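Local coordinates for putative histidinol-phosphate aminotransferase (Erwinia carotovora atroseptica, PDB 3LY1), which probably acts as a pyridoxal-phosphate-dependent transaminase, related to the enzymes that transfer an amino group in histidine biosynthesis, at residues P13-N22 against A311-R319; L299-M310 against T344-I354. All blocks are in the same frame, centred on the assembly; numbering follows the deposited sequence.

Interaction 1: P13-N22 against A311-R319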
loop_
_atom_site.group_PDB
_atom_site.type_symbol
_atom_site.label_atom_id
_atom_site.label_comp_id
_atom_site.label_asym_id
_atom_site.label_seq_id
_atom_site.Cartn_x
_atom_site.Cartn_y
_atom_site.Cartn_z
ATOM N N PRO A 13 -27.939 18.419 -5.718
ATOM C CA PRO A 13 -27.526 17.084 -6.131
ATOM C C PRO A 13 -28.571 16.323 -6.936
ATOM O O PRO A 13 -29.732 16.718 -6.983
ATOM C CB PRO A 13 -27.301 16.375 -4.795
ATOM C CG PRO A 13 -28.229 17.065 -3.840
ATOM C CD PRO A 13 -28.221 18.487 -4.268
ATOM N N SER A 14 -28.136 15.226 -7.553
ATOM C CA SER A 14 -29.017 14.250 -8.192
ATOM C C SER A 14 -28.551 12.862 -7.764
ATOM O O SER A 14 -27.508 12.756 -7.129
ATOM C CB SER A 14 -28.884 14.368 -9.704
ATOM O OG SER A 14 -27.515 14.228 -10.090
ATOM N N THR A 15 -29.273 11.802 -8.131
ATOM C CA THR A 15 -28.751 10.438 -7.927
ATOM C C THR A 15 -27.458 10.148 -8.742
ATOM O O THR A 15 -26.643 9.301 -8.338
ATOM C CB THR A 15 -29.835 9.334 -8.181
ATOM O OG1 THR A 15 -30.249 9.364 -9.555
ATOM C CG2 THR A 15 -31.050 9.530 -7.274
ATOM N N ASP A 16 -27.250 10.835 -9.864
ATOM C CA ASP A 16 -25.986 10.720 -10.628
ATOM C C ASP A 16 -24.860 11.577 -10.062
ATOM O O ASP A 16 -23.682 11.366 -10.384
ATOM C CB ASP A 16 -26.175 11.155 -12.098
ATOM C CG ASP A 16 -26.727 10.042 -12.997
ATOM O OD1 ASP A 16 -27.318 9.059 -12.484
ATOM O OD2 ASP A 16 -26.577 10.170 -14.240
ATOM N N ASN A 17 -25.214 12.595 -9.287
ATOM C CA ASN A 17 -24.213 13.547 -8.770
ATOM C C ASN A 17 -24.578 13.929 -7.318
ATOM O O ASN A 17 -24.876 15.089 -7.012
ATOM C CB ASN A 17 -24.099 14.750 -9.707
ATOM C CG ASN A 17 -23.061 15.760 -9.259
ATOM O OD1 ASN A 17 -22.097 15.436 -8.558
ATOM N ND2 ASN A 17 -23.257 17.004 -9.661
ATOM N N PRO A 18 -24.516 12.923 -6.418
ATOM C CA PRO A 18 -25.013 13.045 -5.053
ATOM C C PRO A 18 -24.091 13.837 -4.153
ATOM O O PRO A 18 -22.912 13.995 -4.454
ATOM C CB PRO A 18 -25.127 11.575 -4.581
ATOM C CG PRO A 18 -24.066 10.861 -5.306
ATOM C CD PRO A 18 -23.905 11.599 -6.660
ATOM N N ILE A 19 -24.629 14.364 -3.058
ATOM C CA ILE A 19 -23.788 14.851 -1.959
ATOM C C ILE A 19 -23.271 13.582 -1.262
ATOM O O ILE A 19 -24.068 12.717 -0.879
ATOM C CB ILE A 19 -24.577 15.711 -0.944
ATOM C CG1 ILE A 19 -25.005 17.045 -1.577
ATOM C CG2 ILE A 19 -23.757 15.956 0.325
ATOM C CD1 ILE A 19 -26.012 17.834 -0.747
ATOM N N ARG A 20 -21.953 13.502 -1.093
ATOM C CA ARG A 20 -21.306 12.294 -0.594
ATOM C C ARG A 20 -20.848 12.557 0.832
ATOM O O ARG A 20 -19.830 13.194 1.043
ATOM C CB ARG A 20 -20.121 11.955 -1.512
ATOM C CG ARG A 20 -20.560 11.420 -2.895
ATOM C CD ARG A 20 -19.435 11.404 -3.931
ATOM N NE ARG A 20 -18.380 10.420 -3.626
ATOM C CZ ARG A 20 -17.367 10.128 -4.443
ATOM N NH1 ARG A 20 -17.263 10.732 -5.637
ATOM N NH2 ARG A 20 -16.462 9.230 -4.086
ATOM N N ILE A 21 -21.636 12.102 1.809
ATOM C CA ILE A 21 -21.320 12.370 3.216
ATOM C C ILE A 21 -21.398 11.033 3.910
ATOM O O ILE A 21 -22.047 10.843 4.959
ATOM C CB ILE A 21 -22.229 13.474 3.855
ATOM C CG1 ILE A 21 -23.714 13.224 3.557
ATOM C CG2 ILE A 21 -21.777 14.897 3.386
ATOM C CD1 ILE A 21 -24.666 14.268 4.177
ATOM N N ASN A 22 -20.737 10.083 3.266
ATOM C CA ASN A 22 -20.837 8.678 3.631
ATOM C C ASN A 22 -19.557 8.040 4.184
ATOM O O ASN A 22 -19.640 7.015 4.853
ATOM C CB ASN A 22 -21.386 7.834 2.458
ATOM C CG ASN A 22 -20.664 8.063 1.116
ATOM O OD1 ASN A 22 -19.893 9.037 0.927
ATOM N ND2 ASN A 22 -20.970 7.171 0.143
ATOM N N ALA A 311 -30.783 8.721 -0.191
ATOM C CA ALA A 311 -30.159 8.326 -1.480
ATOM C C ALA A 311 -31.000 8.826 -2.649
ATOM O O ALA A 311 -30.449 9.324 -3.638
ATOM C CB ALA A 311 -29.956 6.806 -1.605
ATOM N N ASP A 312 -32.321 8.696 -2.522
ATOM C CA ASP A 312 -33.255 9.091 -3.588
ATOM C C ASP A 312 -33.278 10.604 -3.786
ATOM O O ASP A 312 -33.584 11.061 -4.879
ATOM C CB ASP A 312 -34.686 8.586 -3.315
ATOM C CG ASP A 312 -34.823 7.055 -3.428
ATOM O OD1 ASP A 312 -33.915 6.383 -4.001
ATOM O OD2 ASP A 312 -35.848 6.525 -2.915
ATOM N N ALA A 313 -32.995 11.365 -2.731
ATOM C CA ALA A 313 -32.868 12.814 -2.811
ATOM C C ALA A 313 -31.450 13.258 -3.195
ATOM O O ALA A 313 -31.179 14.465 -3.204
ATOM C CB ALA A 313 -33.249 13.448 -1.511
ATOM N N GLY A 314 -30.557 12.296 -3.477
ATOM C CA GLY A 314 -29.195 12.574 -3.902
ATOM C C GLY A 314 -28.221 12.834 -2.768
ATOM O O GLY A 314 -27.273 13.607 -2.924
ATOM N N VAL A 315 -28.446 12.199 -1.619
ATOM C CA VAL A 315 -27.533 12.330 -0.475
ATOM C C VAL A 315 -27.160 10.946 0.026
ATOM O O VAL A 315 -28.036 10.159 0.404
ATOM C CB VAL A 315 -28.176 13.124 0.674
ATOM C CG1 VAL A 315 -27.192 13.310 1.802
ATOM C CG2 VAL A 315 -28.710 14.500 0.183
ATOM N N LEU A 316 -25.860 10.640 0.032
ATOM C CA LEU A 316 -25.373 9.350 0.505
ATOM C C LEU A 316 -24.810 9.506 1.908
ATOM O O LEU A 316 -23.786 10.175 2.113
ATOM C CB LEU A 316 -24.300 8.780 -0.439
ATOM C CG LEU A 316 -24.681 8.596 -1.914
ATOM C CD1 LEU A 316 -23.505 7.939 -2.690
ATOM C CD2 LEU A 316 -25.931 7.775 -2.052
ATOM N N ILE A 317 -25.490 8.891 2.876
ATOM C CA ILE A 317 -25.095 8.964 4.287
ATOM C C ILE A 317 -24.406 7.663 4.715
ATOM O O ILE A 317 -24.305 6.711 3.925
ATOM C CB ILE A 317 -26.327 9.304 5.213
ATOM C CG1 ILE A 317 -27.350 8.168 5.265
ATOM C CG2 ILE A 317 -27.007 10.617 4.759
ATOM C CD1 ILE A 317 -28.487 8.380 6.304
ATOM N N GLY A 318 -23.965 7.591 5.962
ATOM C CA GLY A 318 -23.331 6.371 6.452
ATOM C C GLY A 318 -24.125 5.078 6.425
ATOM O O GLY A 318 -25.362 5.064 6.512
ATOM N N ARG A 319 -23.387 3.977 6.323
ATOM C CA ARG A 319 -23.945 2.641 6.501
ATOM C C ARG A 319 -24.421 2.409 7.941
ATOM O O ARG A 319 -24.181 3.234 8.807
ATOM C CB ARG A 319 -22.881 1.615 6.124
ATOM C CG ARG A 319 -21.673 1.561 7.094
ATOM C CD ARG A 319 -20.735 0.427 6.648
ATOM N NE ARG A 319 -19.521 0.386 7.438
ATOM C CZ ARG A 319 -19.411 -0.157 8.654
ATOM N NH1 ARG A 319 -20.446 -0.739 9.255
ATOM N NH2 ARG A 319 -18.237 -0.116 9.284
HETATM O O HOH W 1 -20.614 4.378 5.176
#

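Interaction 2: L299-M310 against T344-I354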
loop_
_atom_site.group_PDB
_atom_site.type_symbol
_atom_site.label_atom_id
_atom_site.label_comp_id
_atom_site.label_asym_id
_atom_site.label_seq_id
_atom_site.Cartn_x
_atom_site.Cartn_y
_atom_site.Cartn_z
ATOM N N LEU A 299 -32.329 8.306 15.294
ATOM C CA LEU A 299 -33.471 8.348 14.393
ATOM C C LEU A 299 -34.694 7.785 15.081
ATOM O O LEU A 299 -34.578 6.881 15.928
ATOM C CB LEU A 299 -33.202 7.543 13.130
ATOM C CG LEU A 299 -32.136 8.111 12.206
ATOM C CD1 LEU A 299 -31.736 7.105 11.102
ATOM C CD2 LEU A 299 -32.636 9.461 11.616
ATOM N N VAL A 300 -35.862 8.304 14.704
ATOM C CA VAL A 300 -37.134 7.733 15.125
ATOM C C VAL A 300 -37.776 6.875 14.009
ATOM O O VAL A 300 -38.658 6.061 14.292
ATOM C CB VAL A 300 -38.088 8.816 15.729
ATOM C CG1 VAL A 300 -37.462 9.374 17.026
ATOM C CG2 VAL A 300 -38.340 9.938 14.790
ATOM N N VAL A 301 -37.331 7.037 12.766
ATOM C CA VAL A 301 -37.743 6.164 11.657
ATOM C C VAL A 301 -36.676 5.086 11.438
ATOM O O VAL A 301 -35.547 5.238 11.915
ATOM C CB VAL A 301 -37.927 6.970 10.364
ATOM C CG1 VAL A 301 -38.904 8.099 10.607
ATOM C CG2 VAL A 301 -36.576 7.506 9.862
ATOM N N PRO A 302 -37.029 3.984 10.745
ATOM C CA PRO A 302 -35.999 2.982 10.448
ATOM C C PRO A 302 -34.801 3.552 9.658
ATOM O O PRO A 302 -34.968 4.315 8.678
ATOM C CB PRO A 302 -36.761 1.900 9.647
ATOM C CG PRO A 302 -38.222 2.023 10.135
ATOM C CD PRO A 302 -38.381 3.528 10.344
ATOM N N LEU A 303 -33.597 3.188 10.098
ATOM C CA LEU A 303 -32.361 3.666 9.466
ATOM C C LEU A 303 -32.416 3.367 7.987
ATOM O O LEU A 303 -32.128 4.215 7.193
ATOM C CB LEU A 303 -31.136 3.010 10.126
ATOM C CG LEU A 303 -29.763 3.289 9.483
ATOM C CD1 LEU A 303 -29.407 4.795 9.462
ATOM C CD2 LEU A 303 -28.678 2.432 10.197
ATOM N N LYS A 304 -32.851 2.160 7.618
ATOM C CA LYS A 304 -32.826 1.751 6.206
ATOM C C LYS A 304 -33.747 2.591 5.349
ATOM O O LYS A 304 -33.412 2.922 4.213
ATOM C CB LYS A 304 -33.192 0.262 6.070
ATOM C CG LYS A 304 -33.185 -0.273 4.623
ATOM C CD LYS A 304 -31.744 -0.401 4.114
ATOM C CE LYS A 304 -31.639 -1.061 2.724
ATOM N NZ LYS A 304 -30.174 -1.305 2.420
ATOM N N ASP A 305 -34.913 2.938 5.892
ATOM C CA ASP A 305 -35.834 3.854 5.177
ATOM C C ASP A 305 -35.171 5.234 4.994
ATOM O O ASP A 305 -35.219 5.832 3.924
ATOM C CB ASP A 305 -37.156 4.038 5.930
ATOM C CG ASP A 305 -37.950 2.747 6.060
ATOM O OD1 ASP A 305 -37.510 1.710 5.516
ATOM O OD2 ASP A 305 -39.005 2.786 6.726
ATOM N N TYR A 306 -34.561 5.727 6.058
ATOM C CA TYR A 306 -33.927 7.027 6.012
ATOM C C TYR A 306 -32.757 7.047 5.010
ATOM O O TYR A 306 -32.601 8.002 4.224
ATOM C CB TYR A 306 -33.475 7.414 7.410
ATOM C CG TYR A 306 -32.895 8.809 7.488
ATOM C CD1 TYR A 306 -33.650 9.917 7.107
ATOM C CD2 TYR A 306 -31.584 9.028 7.906
ATOM C CE1 TYR A 306 -33.133 11.190 7.168
ATOM C CE2 TYR A 306 -31.050 10.340 7.970
ATOM C CZ TYR A 306 -31.844 11.413 7.595
ATOM O OH TYR A 306 -31.371 12.726 7.617
ATOM N N GLN A 307 -31.961 5.977 5.006
ATOM C CA GLN A 307 -30.844 5.873 4.062
ATOM C C GLN A 307 -31.378 5.882 2.622
ATOM O O GLN A 307 -30.781 6.510 1.736
ATOM C CB GLN A 307 -30.014 4.594 4.287
ATOM C CG GLN A 307 -29.167 4.562 5.571
ATOM C CD GLN A 307 -28.635 3.206 5.848
ATOM O OE1 GLN A 307 -29.324 2.226 5.578
ATOM N NE2 GLN A 307 -27.399 3.113 6.389
ATOM N N THR A 308 -32.501 5.189 2.398
ATOM C CA THR A 308 -33.071 5.049 1.053
ATOM C C THR A 308 -33.682 6.360 0.601
ATOM O O THR A 308 -33.510 6.749 -0.558
ATOM C CB THR A 308 -34.137 3.908 0.954
ATOM O OG1 THR A 308 -33.502 2.648 1.194
ATOM C CG2 THR A 308 -34.774 3.868 -0.451
ATOM N N HIS A 309 -34.390 7.053 1.500
ATOM C CA HIS A 309 -34.991 8.339 1.133
ATOM C C HIS A 309 -33.942 9.420 0.840
ATOM O O HIS A 309 -34.065 10.193 -0.111
ATOM C CB HIS A 309 -36.014 8.806 2.172
ATOM C CG HIS A 309 -37.239 7.936 2.246
ATOM N ND1 HIS A 309 -37.730 7.432 3.432
ATOM C CD2 HIS A 309 -38.055 7.460 1.274
ATOM C CE1 HIS A 309 -38.791 6.678 3.189
ATOM N NE2 HIS A 309 -39.010 6.679 1.886
HETATM N N MSE A 310 -32.887 9.445 1.640
HETATM C CA MSE A 310 -31.780 10.363 1.394
HETATM C C MSE A 310 -31.044 10.011 0.076
HETATM O O MSE A 310 -30.745 10.909 -0.707
HETATM C CB MSE A 310 -30.834 10.399 2.605
HETATM C CG MSE A 310 -31.320 11.360 3.735
HETATM SE SE MSE A 310 -31.146 13.216 3.122
HETATM C CE MSE A 310 -32.065 14.143 4.565
ATOM N N THR A 344 -33.259 19.735 3.664
ATOM C CA THR A 344 -33.907 18.499 3.206
ATOM C C THR A 344 -34.457 17.698 4.415
ATOM O O THR A 344 -35.572 17.153 4.389
ATOM C CB THR A 344 -32.943 17.643 2.342
ATOM O OG1 THR A 344 -32.543 18.402 1.192
ATOM C CG2 THR A 344 -33.607 16.371 1.857
HETATM N N MSE A 345 -33.669 17.633 5.479
HETATM C CA MSE A 345 -34.113 17.016 6.713
HETATM C C MSE A 345 -35.404 17.689 7.262
HETATM O O MSE A 345 -36.375 16.995 7.589
HETATM C CB MSE A 345 -32.983 17.088 7.743
HETATM C CG MSE A 345 -31.775 16.275 7.365
HETATM SE SE MSE A 345 -30.273 16.618 8.554
HETATM C CE MSE A 345 -31.021 16.037 10.244
ATOM N N ARG A 346 -35.443 19.033 7.286
ATOM C CA ARG A 346 -36.644 19.744 7.723
ATOM C C ARG A 346 -37.836 19.388 6.870
ATOM O O ARG A 346 -38.942 19.220 7.391
ATOM C CB ARG A 346 -36.424 21.261 7.749
ATOM C CG ARG A 346 -35.488 21.691 8.849
ATOM C CD ARG A 346 -35.129 23.204 8.715
ATOM N NE ARG A 346 -34.241 23.616 9.797
ATOM C CZ ARG A 346 -32.925 23.785 9.697
ATOM N NH1 ARG A 346 -32.297 23.649 8.526
ATOM N NH2 ARG A 346 -32.224 24.134 10.769
ATOM N N GLU A 347 -37.611 19.234 5.566
ATOM C CA GLU A 347 -38.683 18.874 4.647
ATOM C C GLU A 347 -39.131 17.424 4.841
ATOM O O GLU A 347 -40.339 17.121 4.727
ATOM C CB GLU A 347 -38.259 19.079 3.194
ATOM C CG GLU A 347 -38.118 20.534 2.781
ATOM C CD GLU A 347 -39.439 21.281 2.837
ATOM O OE1 GLU A 347 -40.354 20.952 2.033
ATOM O OE2 GLU A 347 -39.565 22.178 3.701
ATOM N N PHE A 348 -38.170 16.529 5.098
ATOM C CA PHE A 348 -38.465 15.137 5.420
ATOM C C PHE A 348 -39.384 15.073 6.644
ATOM O O PHE A 348 -40.336 14.255 6.670
ATOM C CB PHE A 348 -37.201 14.336 5.745
ATOM C CG PHE A 348 -36.522 13.682 4.558
ATOM C CD1 PHE A 348 -36.491 14.271 3.315
ATOM C CD2 PHE A 348 -35.863 12.471 4.726
ATOM C CE1 PHE A 348 -35.819 13.673 2.245
ATOM C CE2 PHE A 348 -35.188 11.861 3.664
ATOM C CZ PHE A 348 -35.164 12.464 2.422
ATOM N N ARG A 349 -39.092 15.898 7.655
ATOM C CA ARG A 349 -39.863 15.882 8.901
ATOM C C ARG A 349 -41.354 16.164 8.615
ATOM O O ARG A 349 -42.248 15.511 9.177
ATOM C CB ARG A 349 -39.277 16.868 9.916
ATOM C CG ARG A 349 -40.147 17.206 11.159
ATOM C CD ARG A 349 -40.634 15.971 11.947
ATOM N NE ARG A 349 -39.574 15.060 12.412
ATOM C CZ ARG A 349 -38.876 15.187 13.547
ATOM N NH1 ARG A 349 -39.091 16.208 14.352
ATOM N NH2 ARG A 349 -37.971 14.262 13.892
ATOM N N LYS A 350 -41.617 17.103 7.715
ATOM C CA LYS A 350 -42.984 17.490 7.402
ATOM C C LYS A 350 -43.768 16.309 6.853
ATOM O O LYS A 350 -44.990 16.244 7.034
ATOM C CB LYS A 350 -43.016 18.641 6.388
ATOM C CG LYS A 350 -42.345 19.907 6.864
ATOM C CD LYS A 350 -42.497 20.981 5.804
ATOM C CE LYS A 350 -41.692 22.211 6.125
ATOM N NZ LYS A 350 -41.825 23.210 4.986
ATOM N N LYS A 351 -43.082 15.390 6.175
ATOM C CA LYS A 351 -43.758 14.227 5.597
ATOM C C LYS A 351 -43.463 12.938 6.362
ATOM O O LYS A 351 -43.694 11.844 5.845
ATOM C CB LYS A 351 -43.470 14.098 4.082
ATOM C CG LYS A 351 -42.009 13.812 3.695
ATOM C CD LYS A 351 -41.767 13.964 2.181
ATOM C CE LYS A 351 -42.460 12.847 1.372
ATOM N NZ LYS A 351 -42.358 13.011 -0.137
ATOM N N SER A 352 -42.998 13.077 7.606
ATOM C CA SER A 352 -42.672 11.955 8.495
ATOM C C SER A 352 -41.524 11.018 8.085
ATOM O O SER A 352 -41.433 9.890 8.605
ATOM C CB SER A 352 -43.924 11.113 8.805
ATOM O OG SER A 352 -44.843 11.881 9.524
ATOM N N TRP A 353 -40.643 11.476 7.194
ATOM C CA TRP A 353 -39.524 10.652 6.704
ATOM C C TRP A 353 -38.302 10.782 7.600
ATOM O O TRP A 353 -37.277 10.098 7.383
ATOM C CB TRP A 353 -39.143 11.063 5.278
ATOM C CG TRP A 353 -39.888 10.357 4.184
ATOM C CD1 TRP A 353 -40.886 9.424 4.317
ATOM C CD2 TRP A 353 -39.678 10.530 2.775
ATOM N NE1 TRP A 353 -41.305 9.010 3.078
ATOM C CE2 TRP A 353 -40.586 9.673 2.112
ATOM C CE3 TRP A 353 -38.801 11.320 2.006
ATOM C CZ2 TRP A 353 -40.649 9.591 0.705
ATOM C CZ3 TRP A 353 -38.863 11.243 0.621
ATOM C CH2 TRP A 353 -39.786 10.388 -0.018
ATOM N N ILE A 354 -38.390 11.699 8.563
ATOM C CA ILE A 354 -37.440 11.781 9.649
ATOM C C ILE A 354 -38.191 12.177 10.913
ATOM O O ILE A 354 -39.346 12.698 10.799
ATOM C CB ILE A 354 -36.278 12.791 9.354
ATOM C CG1 ILE A 354 -35.037 12.447 10.180
ATOM C CG2 ILE A 354 -36.736 14.261 9.571
ATOM C CD1 ILE A 354 -33.825 13.393 9.978
ATOM O OXT ILE A 354 -37.627 11.997 12.032
HETATM O O HOH W 2 -35.931 9.924 12.506
HETATM O O HOH W 3 -37.333 7.688 6.128
#

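Interaction 1: P13-N22 against A311-R319
I19 and R20 pair with V315 and L316 as two short parallel strands, and three backbone bonds draw them together. I19 N donates to G314 O at 2.8 Å. L316 N reaches I19 O in an almost straight bond (175° at the hydrogen), and I21 N closes the ladder on L316 O at 2.9 Å. Before the strands, the bend at 13-18 wraps around the Schellman turn that ends helix 303-312. G314, with positive phi and no side chain, leaves a hollow into which S14 O presses, 3.6 Å from G314 CA. The two proline rings form a cleft about the G314 carbonyl: P13 CB lies 3.3 Å from G314 O, and P18 CB leans on the same oxygen. Their compact, rigid rings suit this close packing on backbone. Beside them, the methyl CG2 of T15 rests on the last carbonyls of the helix, those of A311 and D312.

On the face shared with R20, L316 is the bump. It fills the notch between P18 and N22, with P18 CG 4.0 Å from L316 CD1 and N22 ND2 3.7 Å from L316 CB. The other face is apolar: I19 and V315, both branched at CB as suits a strand, turn toward W340 of helix 335-350. I21 holds CG1 between its backbone N and carbonyl carbon (chi1 48°), which carries CD1 across to V315 CG1 at 3.6 Å. Further along, a water bridges N22 O and R319 N, while R20 packs on Y48 of the second subunit, a cofactor-binding residue. The pairing knits the N-terminal segment into the small domain built with the C-terminal part of the chain, consistent with fold type I aminotransferases.

Interaction 2: L299-M310 against T344-I354
Helix 303-310 meets helix 344-350 and the C-terminal tail beyond it, and H309 stacks flat on W353 of that tail. The helix axes run at 122° and come within 12.2 Å. Being flat, the H309 ring and the five-membered ring of W353 lie nearly parallel, centroids 3.6 Å apart. A water at the H309 edge links ND1 to W353 O.

Deeper in, F348 is sandwiched between W353 CE3 and flexible selenomethionine M310, whose bend (chi2 -70°) lays CE over the face as a CH-pi contact, 4.1 Å from the ring centroid. M310 SE, oblique and 4.7 Å from that centroid, makes the Met-aromatic contact. Y306, its ring anti to the backbone N (chi1 -175°), brings CE1 to I354 CD1 at 3.6 Å. Within 344-354, R349 suits the negative chain end and fixes the tail: NH2 makes an in-plane salt bridge to I354 OXT (3.0 Å), and NE meets I354 O from above its carbonyl plane. A water ties OXT to V300 N across the contact. The Schellman motif at S352 ends the helix and folds the terminus back on its neighbour, consistent with the small domain of a fold type I aminotransferase, away from the annotated sites.

How the interactions relate
Helix 303-312 serves both contacts: interaction 2 packs along its side, and interaction 1 takes over where it ends and the chain turns into strand 315-316. They touch directly, through probable hydrogen bonds from V315 N to M310 O and from Q307 NE2 to G318 O, and through I317 against Y306. Helix 335-350 is shared too, since W340 backs the apolar face of interaction 1 one helical turn before T344. Both contacts are partly buried, yet their chemistry differs. Interaction 1 relies on backbone hydrogen bonds, with prolines and branched aliphatic side chains packed round them, and faces the second subunit; interaction 2 has no direct hydrogen bond across it and relies on rings, selenomethionine and waters.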